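Local coordinates for protein Nrps/pks (Streptomyces albus, PDB 4OPF) that probably catalyses the decarboxylative condensation that extends the growing polyketide chain, as a ketosynthase domain of the AT-less oxazolomycin assembly line, at residues A10-S15 with V229-P234; L57-F62 with A81-E86; E87-F92 with D422-A427; A95-D100 with G416-L421; I107-G112 with Y138-L143. All blocks are in the same frame, centred on the assembly; numbering follows the deposited sequence.

Overall arrangement
From the N terminus, strand 9-17 opens contact 1, which closes only when strand 226-234 pairs with it in the central sheet. Two shorter loops lie wholly within that span: contact 2, between residues 57-62 and helix 79-95, and then contact 5, between strand 107-112 and helix 138-147. Contacts 3 and 4 start within it as well but end near the C terminus, at 422-427 and 416-421, and so cross contact 1. Contact 4 nests within contact 3, and contact 5 within both. Helix 79-95 is the common element: contacts 2 and 3 use its successive turns, contact 4 follows its C-terminal end, and its side chains touch contacts 1 and 5.

Contact 1. Residues A10-S15 with V229-P234; sequences AVVGMS and VLLLKP
Leu231 O accepts from two successive amides of the facing strand, Val12 N at 2.9 Å and, weakly, Gly13 N at 3.4 Å. This double grip is a classic beta bulge, and the antiparallel register shifts by one between the pairs Val11-Leu232 and Gly13-Leu231. The ladder is regular on both flanks: Ala10 with Lys233 and Ser15 with Val229 are hydrogen-bonded pairs closed in both directions. Leu231 N reaches Gly13 O at 2.8 Å. A CA-H...O contact adds to these bonds, with Met14 CA 3.2 Å from Val229 O.

Val11, Met14, Leu230 and Leu232 share one face of the sheet; Val12, at the bulge, meets Leu231 separately. Val11 CG2 lies beside Leu232 CD2 at 3.8 Å, the two side chains pointing the same way. Next to them the selenomethionine methyl, Met14 CE, presses on Leu230 CD2 at 3.5 Å, tighter than usual van der Waals contact; helix 338-352 covers this pair. Val12, the extra residue of the bulge, has CG1 anti to the carbonyl carbon (chi1 -53°), which leaves CG2 between the backbone N and the carbonyl carbon, where it meets Leu231 CD2 at 3.7 Å.

Polar ends look outside the pair: Ser15 OG to Glu87, Lys233 NZ to Asp243 in a salt bridge. Helix 79-95 covers Ser15 and Val229, so the strands lie between helical layers, as in the N-terminal half of the thiolase fold.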
# COMPACT_ATOMS: atom_id res chain seq x y z
N ALA A 10 10.55 -15.56 -6.40
CA ALA A 10 9.92 -16.84 -6.65
C ALA A 10 8.50 -16.92 -6.10
O ALA A 10 8.21 -16.46 -5.00
CB ALA A 10 10.74 -17.94 -6.01
N VAL A 11 7.61 -17.52 -6.88
CA VAL A 11 6.32 -17.96 -6.40
C VAL A 11 6.55 -19.34 -5.84
O VAL A 11 6.78 -20.25 -6.62
CB VAL A 11 5.32 -18.02 -7.54
CG1 VAL A 11 3.98 -18.52 -7.03
CG2 VAL A 11 5.20 -16.65 -8.15
N VAL A 12 6.58 -19.50 -4.52
CA VAL A 12 6.86 -20.76 -3.92
C VAL A 12 5.62 -21.53 -3.49
O VAL A 12 5.75 -22.68 -3.05
CB VAL A 12 7.83 -20.64 -2.73
CG1 VAL A 12 9.09 -19.90 -3.16
CG2 VAL A 12 7.20 -19.97 -1.51
N GLY A 13 4.44 -20.93 -3.61
CA GLY A 13 3.25 -21.65 -3.32
C GLY A 13 2.04 -20.88 -3.77
O GLY A 13 2.09 -19.64 -3.85
N MSE A 14 0.96 -21.59 -4.08
CA MSE A 14 -0.23 -20.92 -4.55
C MSE A 14 -1.43 -21.77 -4.37
O MSE A 14 -1.36 -22.98 -4.39
CB MSE A 14 -0.09 -20.57 -6.03
CG MSE A 14 0.23 -21.81 -6.88
SE MSE A 14 0.69 -21.30 -8.78
CE MSE A 14 0.01 -19.58 -8.78
N SER A 15 -2.56 -21.10 -4.25
CA SER A 15 -3.84 -21.73 -4.16
C SER A 15 -4.86 -20.78 -4.70
O SER A 15 -4.63 -19.56 -4.79
CB SER A 15 -4.22 -22.00 -2.72
OG SER A 15 -5.34 -22.90 -2.71
N VAL A 229 -4.29 -16.94 -3.76
CA VAL A 229 -3.21 -16.58 -2.84
C VAL A 229 -1.89 -17.11 -3.34
O VAL A 229 -1.80 -18.28 -3.76
CB VAL A 229 -3.48 -17.17 -1.44
CG1 VAL A 229 -2.43 -16.72 -0.48
CG2 VAL A 229 -4.89 -16.77 -0.95
N LEU A 230 -0.87 -16.24 -3.33
CA LEU A 230 0.54 -16.61 -3.65
C LEU A 230 1.41 -16.44 -2.42
O LEU A 230 1.20 -15.49 -1.65
CB LEU A 230 1.12 -15.67 -4.69
CG LEU A 230 0.27 -15.50 -5.93
CD1 LEU A 230 0.93 -14.49 -6.81
CD2 LEU A 230 0.09 -16.84 -6.65
N LEU A 231 2.35 -17.36 -2.23
CA LEU A 231 3.42 -17.14 -1.29
C LEU A 231 4.69 -16.84 -2.11
O LEU A 231 5.06 -17.63 -2.99
CB LEU A 231 3.60 -18.33 -0.34
CG LEU A 231 4.76 -18.23 0.69
CD1 LEU A 231 4.54 -17.18 1.75
CD2 LEU A 231 5.01 -19.54 1.41
N LEU A 232 5.35 -15.74 -1.77
CA LEU A 232 6.53 -15.24 -2.46
C LEU A 232 7.75 -15.13 -1.58
O LEU A 232 7.65 -14.74 -0.41
CB LEU A 232 6.25 -13.86 -2.97
CG LEU A 232 4.98 -13.65 -3.78
CD1 LEU A 232 4.85 -12.20 -4.22
CD2 LEU A 232 4.94 -14.53 -5.01
N LYS A 233 8.90 -15.41 -2.15
CA LYS A 233 10.20 -15.22 -1.49
C LYS A 233 11.23 -14.74 -2.54
O LYS A 233 11.10 -15.06 -3.72
CB LYS A 233 10.73 -16.55 -0.98
CG LYS A 233 10.03 -17.12 0.22
CD LYS A 233 10.53 -18.51 0.62
CE LYS A 233 11.93 -18.48 1.18
NZ LYS A 233 12.07 -19.65 2.09
N PRO A 234 12.31 -14.13 -2.11
CA PRO A 234 13.38 -13.81 -3.07
C PRO A 234 13.91 -15.11 -3.69
O PRO A 234 14.04 -16.14 -2.98
CB PRO A 234 14.46 -13.17 -2.16
CG PRO A 234 13.72 -12.70 -0.93
CD PRO A 234 12.67 -13.76 -0.73

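Contact 2. Residues L57-F62 with A81-E86; sequences LDLEGF and ALLLLE
Phe62 lays one face of its ring on Leu82, near the N-terminal end of helix 79-95. From CB, chi1 of -62° sets CG anti to the carbonyl carbon, and the ring that follows crosses the Leu82 side chain at about a right angle. CG lies 4.0 Å from Leu82 CB. One step further, CD1 comes to 3.7 Å from the same Leu82 CB, while on the other branch CD2 meets Leu82 CD1 at 3.8 Å. Phe62 CD1 also has Glu86 OE2 nearby, at 3.9 Å. Leu82 CB stands 14° off the ring normal, which is the evidence for a CH-pi contact over the face. Phe62 CE1 continues to the helix backbone, 3.8 Å from Leu83 N. Phe62 CE2 stays near Leu82 CD1, at 4.2 Å, and CZ ends the ring near Leu82 CB again.

The loop 57-62, between helices 24-33 and 71-76, thus packs on helix 79-95, one of the helices flanking the central sheet of this thiolase-like ketosynthase fold. An alanine in place of Phe62 would probably leave Leu82 CB and CD1 without their ring partner and open a gap between loop and helix.

Before the ring, two leucines meet Leu83: Leu57 CD1 touches Leu83 CD2 at 3.8 Å, crossing it obliquely, and Leu59 CD2 is a looser neighbour of Leu83 CD1. The polar link is a water that donates to Gly61 O and to Glu86 OE1, 2.9 Å from each. Glu86 OE1 is also engaged by salt bridges to Arg17 and Arg428, while the Phe62 backbone bonds to Arg429.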
# COMPACT_ATOMS: atom_id res chain seq x y z
N LEU A 57 -18.75 -18.96 -6.82
CA LEU A 57 -18.02 -20.05 -6.24
C LEU A 57 -19.14 -20.88 -5.64
O LEU A 57 -20.18 -20.34 -5.27
CB LEU A 57 -17.05 -19.57 -5.15
CG LEU A 57 -16.05 -18.54 -5.61
CD1 LEU A 57 -15.08 -18.16 -4.50
CD2 LEU A 57 -15.33 -19.09 -6.80
N ASP A 58 -18.96 -22.19 -5.54
CA ASP A 58 -19.99 -23.00 -4.89
C ASP A 58 -19.46 -23.29 -3.51
O ASP A 58 -18.91 -24.35 -3.25
CB ASP A 58 -20.33 -24.27 -5.71
CG ASP A 58 -21.20 -23.96 -6.96
OD1 ASP A 58 -22.16 -23.15 -6.86
OD2 ASP A 58 -20.93 -24.53 -8.05
N LEU A 59 -19.56 -22.30 -2.64
CA LEU A 59 -19.06 -22.42 -1.28
C LEU A 59 -19.97 -23.34 -0.50
O LEU A 59 -21.18 -23.20 -0.55
CB LEU A 59 -19.05 -21.07 -0.58
CG LEU A 59 -18.04 -20.08 -1.10
CD1 LEU A 59 -17.97 -18.92 -0.13
CD2 LEU A 59 -16.70 -20.77 -1.27
N GLU A 60 -19.39 -24.27 0.24
CA GLU A 60 -20.16 -25.18 1.08
C GLU A 60 -20.08 -24.88 2.57
O GLU A 60 -20.21 -25.77 3.41
CB GLU A 60 -19.70 -26.61 0.82
CG GLU A 60 -20.19 -27.13 -0.51
CD GLU A 60 -19.92 -28.59 -0.62
OE1 GLU A 60 -18.86 -29.02 -0.12
OE2 GLU A 60 -20.77 -29.30 -1.19
N GLY A 61 -19.91 -23.60 2.90
CA GLY A 61 -19.65 -23.20 4.27
C GLY A 61 -18.16 -23.19 4.60
O GLY A 61 -17.27 -23.21 3.71
N PHE A 62 -17.88 -23.15 5.89
CA PHE A 62 -16.55 -22.87 6.38
C PHE A 62 -16.35 -23.74 7.60
O PHE A 62 -17.32 -24.32 8.12
CB PHE A 62 -16.43 -21.38 6.73
CG PHE A 62 -16.63 -20.43 5.54
CD1 PHE A 62 -15.65 -20.29 4.54
CD2 PHE A 62 -17.81 -19.67 5.43
CE1 PHE A 62 -15.82 -19.42 3.47
CE2 PHE A 62 -18.00 -18.82 4.32
CZ PHE A 62 -17.00 -18.68 3.36
N ALA A 81 -13.23 -12.89 4.35
CA ALA A 81 -12.14 -13.10 5.26
C ALA A 81 -12.00 -14.59 5.57
O ALA A 81 -10.87 -15.12 5.63
CB ALA A 81 -12.35 -12.28 6.54
N LEU A 82 -13.10 -15.28 5.75
CA LEU A 82 -13.07 -16.71 6.03
C LEU A 82 -12.50 -17.49 4.84
O LEU A 82 -11.74 -18.41 5.01
CB LEU A 82 -14.45 -17.23 6.33
CG LEU A 82 -15.09 -16.55 7.54
CD1 LEU A 82 -16.54 -16.94 7.73
CD2 LEU A 82 -14.33 -16.99 8.76
N LEU A 83 -12.88 -17.09 3.63
CA LEU A 83 -12.36 -17.72 2.45
C LEU A 83 -10.86 -17.51 2.30
O LEU A 83 -10.16 -18.42 1.88
CB LEU A 83 -13.07 -17.14 1.25
CG LEU A 83 -12.78 -17.70 -0.13
CD1 LEU A 83 -13.02 -19.17 -0.17
CD2 LEU A 83 -13.64 -16.99 -1.17
N LEU A 84 -10.38 -16.31 2.57
CA LEU A 84 -8.94 -16.03 2.54
C LEU A 84 -8.17 -16.87 3.55
O LEU A 84 -7.04 -17.28 3.29
CB LEU A 84 -8.66 -14.58 2.86
CG LEU A 84 -8.75 -13.66 1.67
CD1 LEU A 84 -8.52 -12.25 2.21
CD2 LEU A 84 -7.69 -13.97 0.60
N LEU A 85 -8.73 -17.08 4.74
CA LEU A 85 -8.07 -17.94 5.73
C LEU A 85 -7.84 -19.37 5.18
O LEU A 85 -6.74 -19.92 5.30
CB LEU A 85 -8.90 -18.02 7.04
CG LEU A 85 -8.79 -16.76 7.91
CD1 LEU A 85 -9.86 -16.78 8.98
CD2 LEU A 85 -7.43 -16.74 8.59
N GLU A 86 -8.87 -19.94 4.58
CA GLU A 86 -8.76 -21.27 3.96
C GLU A 86 -7.74 -21.25 2.86
O GLU A 86 -6.88 -22.13 2.80
CB GLU A 86 -10.05 -21.78 3.31
CG GLU A 86 -11.11 -22.24 4.22
CD GLU A 86 -12.28 -22.96 3.52
OE1 GLU A 86 -12.31 -23.12 2.26
OE2 GLU A 86 -13.21 -23.36 4.26
O HOH W 1 -15.13 -22.76 1.86

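Contact 3. Residues E87-F92 with D422-A427; sequences ETLFAF and DRPRLA
Arg423 lays its guanidinium flat on the ring of Phe90, with centres 4.0 Å apart and planes at 20°. The closest pair is Arg423 CZ to Phe90 CD2 at 3.4 Å, and this off-centre overlap is a cation-pi contact. Chi1 of -70° sets Arg423 CG anti to the carbonyl carbon, and the chain runs extended from there to NE, bringing CD over the same face in a CH-pi contact.

Around the ring, Leu426 CD1 meets Phe90 CZ tip to tip at 3.9 Å, and Pro424 CD stands at the edge. Leu89 CD2 faces Pro424 CG, also tip to tip.

Two waters lie in the guanidinium plane and fix its rotation: one accepts from Arg423 NH2 at 2.7 Å, the other from NE at 3.2 Å while donating to Phe90 O. Glu87 OE1, 4.3 Å from Arg423 NH2, adds only nearby opposite charge; its carboxylate is held by Arg17 and Ser15. A leucine in place of Arg423 would probably leave Phe90 without its stacked cation and both waters without a guanidinium partner.

Residues 422-427 come after strand 401-408, the last strand along the chain, and run back over helix 79-95, consistent with the C-terminal linkers that wrap polyketide synthase ketosynthases.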
# COMPACT_ATOMS: atom_id res chain seq x y z
N GLU A 87 -7.89 -20.33 1.94
CA GLU A 87 -6.99 -20.35 0.79
C GLU A 87 -5.56 -20.04 1.15
O GLU A 87 -4.66 -20.52 0.49
CB GLU A 87 -7.45 -19.41 -0.28
CG GLU A 87 -8.70 -19.89 -0.95
CD GLU A 87 -8.51 -21.23 -1.68
OE1 GLU A 87 -7.44 -21.53 -2.29
OE2 GLU A 87 -9.47 -22.00 -1.61
N THR A 88 -5.32 -19.21 2.16
CA THR A 88 -3.95 -18.95 2.60
C THR A 88 -3.39 -20.24 3.20
O THR A 88 -2.26 -20.61 2.88
CB THR A 88 -3.88 -17.79 3.58
OG1 THR A 88 -4.39 -16.61 2.93
CG2 THR A 88 -2.45 -17.59 4.09
N LEU A 89 -4.17 -20.93 4.04
CA LEU A 89 -3.75 -22.22 4.53
C LEU A 89 -3.39 -23.16 3.37
O LEU A 89 -2.36 -23.83 3.43
CB LEU A 89 -4.79 -22.86 5.41
CG LEU A 89 -4.48 -24.27 5.89
CD1 LEU A 89 -3.22 -24.34 6.76
CD2 LEU A 89 -5.67 -24.79 6.62
N PHE A 90 -4.22 -23.20 2.33
CA PHE A 90 -3.95 -24.08 1.22
C PHE A 90 -2.72 -23.66 0.42
O PHE A 90 -2.02 -24.51 -0.14
CB PHE A 90 -5.17 -24.21 0.29
CG PHE A 90 -6.42 -24.79 0.94
CD1 PHE A 90 -6.37 -25.54 2.08
CD2 PHE A 90 -7.65 -24.53 0.38
CE1 PHE A 90 -7.54 -26.04 2.67
CE2 PHE A 90 -8.83 -25.03 0.96
CZ PHE A 90 -8.76 -25.79 2.09
N ALA A 91 -2.43 -22.37 0.34
CA ALA A 91 -1.20 -21.95 -0.33
C ALA A 91 0.03 -22.37 0.44
O ALA A 91 1.02 -22.78 -0.14
CB ALA A 91 -1.20 -20.46 -0.55
N PHE A 92 -0.03 -22.32 1.76
CA PHE A 92 1.08 -22.81 2.58
C PHE A 92 1.30 -24.31 2.38
O PHE A 92 2.44 -24.77 2.28
CB PHE A 92 0.85 -22.54 4.06
CG PHE A 92 0.85 -21.09 4.44
CD1 PHE A 92 1.41 -20.12 3.67
CD2 PHE A 92 0.25 -20.70 5.60
CE1 PHE A 92 1.42 -18.77 4.04
CE2 PHE A 92 0.29 -19.35 6.01
CZ PHE A 92 0.88 -18.39 5.23
N ASP A 422 -0.48 -32.36 1.97
CA ASP A 422 -1.93 -32.51 1.85
C ASP A 422 -2.73 -31.36 2.55
O ASP A 422 -2.40 -30.94 3.66
CB ASP A 422 -2.39 -33.83 2.53
CG ASP A 422 -2.01 -35.08 1.72
OD1 ASP A 422 -1.88 -35.03 0.46
OD2 ASP A 422 -1.88 -36.14 2.37
N ARG A 423 -3.80 -30.91 1.90
CA ARG A 423 -4.74 -29.99 2.51
C ARG A 423 -5.43 -30.69 3.66
O ARG A 423 -5.87 -31.78 3.51
CB ARG A 423 -5.79 -29.59 1.50
CG ARG A 423 -5.30 -28.72 0.38
CD ARG A 423 -6.38 -28.65 -0.69
NE ARG A 423 -6.13 -27.50 -1.52
CZ ARG A 423 -7.04 -26.75 -2.13
NH1 ARG A 423 -8.36 -27.03 -2.01
NH2 ARG A 423 -6.61 -25.70 -2.87
N PRO A 424 -5.51 -30.08 4.83
CA PRO A 424 -6.35 -30.76 5.83
C PRO A 424 -7.80 -30.88 5.40
O PRO A 424 -8.27 -30.08 4.58
CB PRO A 424 -6.25 -29.86 7.05
CG PRO A 424 -5.93 -28.53 6.50
CD PRO A 424 -5.09 -28.74 5.27
N ARG A 425 -8.49 -31.90 5.89
CA ARG A 425 -9.93 -32.05 5.62
C ARG A 425 -10.68 -31.13 6.57
O ARG A 425 -10.70 -31.36 7.78
CB ARG A 425 -10.40 -33.49 5.85
CG ARG A 425 -9.73 -34.56 4.99
CD ARG A 425 -9.94 -35.96 5.58
NE ARG A 425 -8.76 -36.82 5.40
CZ ARG A 425 -8.74 -38.00 4.78
NH1 ARG A 425 -7.59 -38.66 4.69
NH2 ARG A 425 -9.84 -38.53 4.25
N LEU A 426 -11.29 -30.09 6.02
CA LEU A 426 -12.06 -29.14 6.82
C LEU A 426 -13.51 -29.62 6.92
O LEU A 426 -14.04 -30.20 6.00
CB LEU A 426 -11.98 -27.77 6.16
CG LEU A 426 -10.60 -27.14 6.04
CD1 LEU A 426 -10.75 -25.79 5.40
CD2 LEU A 426 -9.92 -27.00 7.39
N ALA A 427 -14.14 -29.41 8.06
CA ALA A 427 -15.52 -29.87 8.26
C ALA A 427 -16.46 -28.69 8.09
O ALA A 427 -16.76 -28.00 9.07
CB ALA A 427 -15.69 -30.49 9.65
O HOH W 2 -8.89 -24.40 -3.44
O HOH W 3 -3.01 -26.62 -1.66

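Contact 4. Residues A95-D100 with G416-L421; sequences AGYAPD and GRRAPL
Gly96 O is gripped by two donors, Arg418 NH2 at 2.8 Å and a water at 2.9 Å. The oxygen sits in the guanidinium plane, but the nitrogen approaches from 47° above the carbonyl plane. The same water also donates to Ala419 O, so the two backbones are bridged beside the direct bond.

Gly96 ends the helix before it in a Schellman motif, with positive phi and two bonds back into the last turn. The backbone angles by themselves favour glycine, since a CB would press on the preceding carbonyl O, and here it would also collide with Ala419 O. Ala419 O already comes within 3.3 Å of Gly96 CA.

Beyond the bond the guanidinium spreads over one face of Tyr97. The planes differ by 14°, and Arg418 CZ lies 3.7 Å from the ring centroid, over the face, which makes this a cation-pi stack. Arg418 CZ is 3.3 Å from Tyr97 CE2. A bend at chi3 (-126°) turns NE out of the extended line of the chain, while CD remains over the ring in a CH-pi contact.

Leu421 lays CD1 against the backbone, 3.6 Å from Tyr97 C and from Ala98 N; its apolar partner, Ala98 CB, is 4.2 Å from CD1.

Outside partners hold both stacked groups: Glu101 forms a salt bridge with Arg418 NH2, and Asp243 bonds Tyr97 OH. Leu421 is tied through its backbone to Cys93 in helix 79-95, while Ala95 and Tyr97 touch Leu231 and Lys233 on strand 226-234, so the tail lies across the helix's C-terminal end beside the sheet.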
# COMPACT_ATOMS: atom_id res chain seq x y z
N ALA A 95 3.08 -24.88 -0.88
CA ALA A 95 4.49 -24.53 -0.75
C ALA A 95 5.28 -25.55 0.06
O ALA A 95 6.51 -25.52 0.06
CB ALA A 95 4.66 -23.16 -0.07
N GLY A 96 4.57 -26.41 0.77
CA GLY A 96 5.17 -27.41 1.59
C GLY A 96 5.51 -26.95 2.99
O GLY A 96 6.31 -27.60 3.66
N TYR A 97 4.87 -25.88 3.49
CA TYR A 97 5.14 -25.38 4.85
C TYR A 97 3.90 -25.61 5.71
O TYR A 97 2.79 -25.29 5.29
CB TYR A 97 5.47 -23.86 4.88
CG TYR A 97 6.82 -23.54 4.36
CD1 TYR A 97 7.01 -23.27 3.01
CD2 TYR A 97 7.92 -23.54 5.19
CE1 TYR A 97 8.28 -23.01 2.50
CE2 TYR A 97 9.20 -23.26 4.71
CZ TYR A 97 9.38 -23.01 3.37
OH TYR A 97 10.64 -22.77 2.88
N ALA A 98 4.08 -26.14 6.90
CA ALA A 98 2.98 -26.19 7.89
C ALA A 98 2.93 -24.79 8.54
O ALA A 98 3.94 -24.11 8.61
CB ALA A 98 3.25 -27.28 8.95
N PRO A 99 1.78 -24.38 9.04
CA PRO A 99 1.66 -23.05 9.70
C PRO A 99 2.66 -22.82 10.83
O PRO A 99 3.15 -21.69 11.00
CB PRO A 99 0.24 -23.07 10.26
CG PRO A 99 -0.50 -23.96 9.34
CD PRO A 99 0.49 -25.07 9.02
N ASP A 100 2.92 -23.85 11.63
CA ASP A 100 3.92 -23.75 12.70
C ASP A 100 5.31 -23.35 12.22
O ASP A 100 6.04 -22.74 12.95
CB ASP A 100 4.06 -25.09 13.46
CG ASP A 100 3.06 -25.23 14.58
OD1 ASP A 100 2.15 -24.36 14.70
OD2 ASP A 100 3.17 -26.22 15.32
N GLY A 416 14.00 -27.30 -6.18
CA GLY A 416 12.69 -27.86 -6.48
C GLY A 416 12.10 -28.81 -5.44
O GLY A 416 10.89 -28.98 -5.44
N ARG A 417 12.94 -29.37 -4.54
CA ARG A 417 12.58 -30.49 -3.62
C ARG A 417 12.18 -30.15 -2.13
O ARG A 417 12.91 -30.44 -1.18
CB ARG A 417 13.71 -31.52 -3.62
CG ARG A 417 15.10 -30.95 -3.34
CD ARG A 417 16.07 -32.00 -2.78
NE ARG A 417 17.47 -31.74 -3.15
CZ ARG A 417 18.54 -32.34 -2.63
NH1 ARG A 417 19.76 -32.01 -3.06
NH2 ARG A 417 18.42 -33.25 -1.67
N ARG A 418 11.05 -29.47 -1.99
CA ARG A 418 10.20 -29.49 -0.81
C ARG A 418 8.90 -29.98 -1.44
O ARG A 418 8.59 -29.63 -2.56
CB ARG A 418 9.98 -28.08 -0.26
CG ARG A 418 9.63 -27.98 1.20
CD ARG A 418 9.56 -26.55 1.68
NE ARG A 418 10.39 -26.29 2.85
CZ ARG A 418 10.03 -26.40 4.14
NH1 ARG A 418 10.91 -26.11 5.08
NH2 ARG A 418 8.81 -26.77 4.53
N ALA A 419 8.15 -30.81 -0.74
CA ALA A 419 6.98 -31.43 -1.35
C ALA A 419 5.75 -30.74 -0.80
O ALA A 419 5.72 -30.38 0.36
CB ALA A 419 6.94 -32.91 -0.96
N PRO A 420 4.70 -30.62 -1.62
CA PRO A 420 3.45 -30.09 -1.10
C PRO A 420 2.87 -30.92 0.05
O PRO A 420 3.01 -32.12 0.04
CB PRO A 420 2.53 -30.10 -2.32
CG PRO A 420 3.11 -31.10 -3.28
CD PRO A 420 4.56 -31.22 -2.96
N LEU A 421 2.26 -30.29 1.05
CA LEU A 421 1.55 -31.04 2.06
C LEU A 421 0.14 -31.26 1.55
O LEU A 421 -0.38 -30.45 0.80
CB LEU A 421 1.52 -30.27 3.39
CG LEU A 421 2.91 -29.87 3.87
CD1 LEU A 421 2.85 -29.06 5.16
CD2 LEU A 421 3.73 -31.12 4.14
O HOH W 4 7.34 -30.17 2.86

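Contact 5. Residues I107-G112 with Y138-L143; sequences IGVYVG and YLAANL
No ring or other planar side chain lies between Val109 and Val111 on the strand and Leu139, Ala140 and Leu143 on the helix; the interface is aliphatic, and the two tyrosine rings of these segments serve other neighbours. Tyr110 points away from the helix and packs on helix 162-175 across the sheet, while Tyr138 sends its hydroxyl to Asp78 and to the backbone N of Arg116.

Strand 107-112, helix 138-147 and strand 153-156 follow in order along the chain, and the two strands are parallel neighbours in the sheet, so this is the packing of a beta-alpha-beta crossover, a recurring unit of the thiolase fold. The segment axes come within 7.9 Å of each other and run at 148°, the helix returning roughly antiparallel to the strand.

Alternation along the strand is what delivers two valines to one face. In Val109 the first torsion of 176° puts CG1 anti to the backbone N, and this methyl settles against Ala140 CB at 3.9 Å and against Leu143 CD1, also at 3.9 Å. Val111 divides its branches. CG1 goes to Leu139 CB at 4.0 Å, the two side chains crossing at about a right angle.

Ala140 is small enough for the backbones to draw close, with its CA 5.8 Å from Val111 CA. Helix 79-95 covers the neighbouring side through Leu84 on Val111 and through Leu85 and Thr88 on Leu143. The other branch, Val111 CG2, sits 3.9 Å from Ala140 CA, resting on the helix backbone itself.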
# COMPACT_ATOMS: atom_id res chain seq x y z
N ILE A 107 6.85 -12.02 7.62
CA ILE A 107 6.15 -12.29 6.39
C ILE A 107 5.05 -11.23 6.23
O ILE A 107 4.23 -11.09 7.10
CB ILE A 107 5.57 -13.73 6.44
CG1 ILE A 107 6.75 -14.72 6.59
CG2 ILE A 107 4.73 -14.00 5.21
CD1 ILE A 107 6.34 -16.15 6.46
N GLY A 108 5.08 -10.49 5.13
CA GLY A 108 4.07 -9.48 4.88
C GLY A 108 2.84 -10.10 4.23
O GLY A 108 2.91 -11.20 3.67
N VAL A 109 1.72 -9.43 4.39
CA VAL A 109 0.45 -9.83 3.85
C VAL A 109 -0.12 -8.65 3.07
O VAL A 109 -0.29 -7.56 3.60
CB VAL A 109 -0.51 -10.19 4.97
CG1 VAL A 109 -1.91 -10.52 4.46
CG2 VAL A 109 0.03 -11.34 5.77
N TYR A 110 -0.42 -8.88 1.80
CA TYR A 110 -0.87 -7.85 0.90
C TYR A 110 -2.09 -8.36 0.18
O TYR A 110 -1.99 -9.31 -0.60
CB TYR A 110 0.25 -7.51 -0.11
CG TYR A 110 1.51 -7.07 0.60
CD1 TYR A 110 1.70 -5.76 1.02
CD2 TYR A 110 2.44 -7.99 1.00
CE1 TYR A 110 2.86 -5.38 1.71
CE2 TYR A 110 3.58 -7.62 1.67
CZ TYR A 110 3.78 -6.32 2.03
OH TYR A 110 4.93 -5.99 2.73
N VAL A 111 -3.25 -7.77 0.46
CA VAL A 111 -4.50 -8.27 -0.08
C VAL A 111 -5.18 -7.29 -0.96
O VAL A 111 -5.32 -6.13 -0.59
CB VAL A 111 -5.48 -8.61 1.07
CG1 VAL A 111 -6.85 -9.07 0.57
CG2 VAL A 111 -4.87 -9.68 1.95
N GLY A 112 -5.62 -7.74 -2.13
CA GLY A 112 -6.47 -6.93 -2.97
C GLY A 112 -7.90 -7.34 -2.74
O GLY A 112 -8.27 -8.48 -2.94
N TYR A 138 -9.10 -5.46 7.84
CA TYR A 138 -9.34 -6.77 8.46
C TYR A 138 -9.00 -7.92 7.49
O TYR A 138 -8.57 -8.97 7.93
CB TYR A 138 -10.79 -6.92 9.00
CG TYR A 138 -11.82 -6.89 7.88
CD1 TYR A 138 -12.14 -8.03 7.15
CD2 TYR A 138 -12.48 -5.72 7.56
CE1 TYR A 138 -13.09 -8.00 6.14
CE2 TYR A 138 -13.41 -5.68 6.52
CZ TYR A 138 -13.70 -6.82 5.81
OH TYR A 138 -14.63 -6.78 4.79
N LEU A 139 -9.15 -7.74 6.17
CA LEU A 139 -8.88 -8.82 5.25
C LEU A 139 -7.41 -9.28 5.38
O LEU A 139 -7.17 -10.51 5.32
CB LEU A 139 -9.18 -8.45 3.78
CG LEU A 139 -10.66 -8.29 3.43
CD1 LEU A 139 -10.75 -7.82 2.01
CD2 LEU A 139 -11.42 -9.61 3.54
N ALA A 140 -6.48 -8.33 5.50
CA ALA A 140 -5.07 -8.65 5.71
C ALA A 140 -4.82 -9.00 7.20
O ALA A 140 -4.14 -9.98 7.53
CB ALA A 140 -4.19 -7.50 5.26
N ALA A 141 -5.36 -8.21 8.10
CA ALA A 141 -5.07 -8.35 9.56
C ALA A 141 -5.54 -9.68 10.11
O ALA A 141 -4.86 -10.23 10.96
CB ALA A 141 -5.71 -7.23 10.40
N ASN A 142 -6.66 -10.21 9.61
CA ASN A 142 -7.06 -11.55 10.04
C ASN A 142 -6.04 -12.58 9.72
O ASN A 142 -5.85 -13.48 10.49
CB ASN A 142 -8.32 -11.99 9.35
CG ASN A 142 -9.53 -11.43 10.00
OD1 ASN A 142 -9.63 -11.46 11.21
ND2 ASN A 142 -10.45 -10.92 9.21
N LEU A 143 -5.36 -12.45 8.58
CA LEU A 143 -4.39 -13.42 8.20
C LEU A 143 -3.16 -13.31 9.07
O LEU A 143 -2.61 -14.30 9.55
CB LEU A 143 -4.01 -13.29 6.72
CG LEU A 143 -5.14 -13.41 5.71
CD1 LEU A 143 -4.65 -13.27 4.29
CD2 LEU A 143 -5.82 -14.73 5.85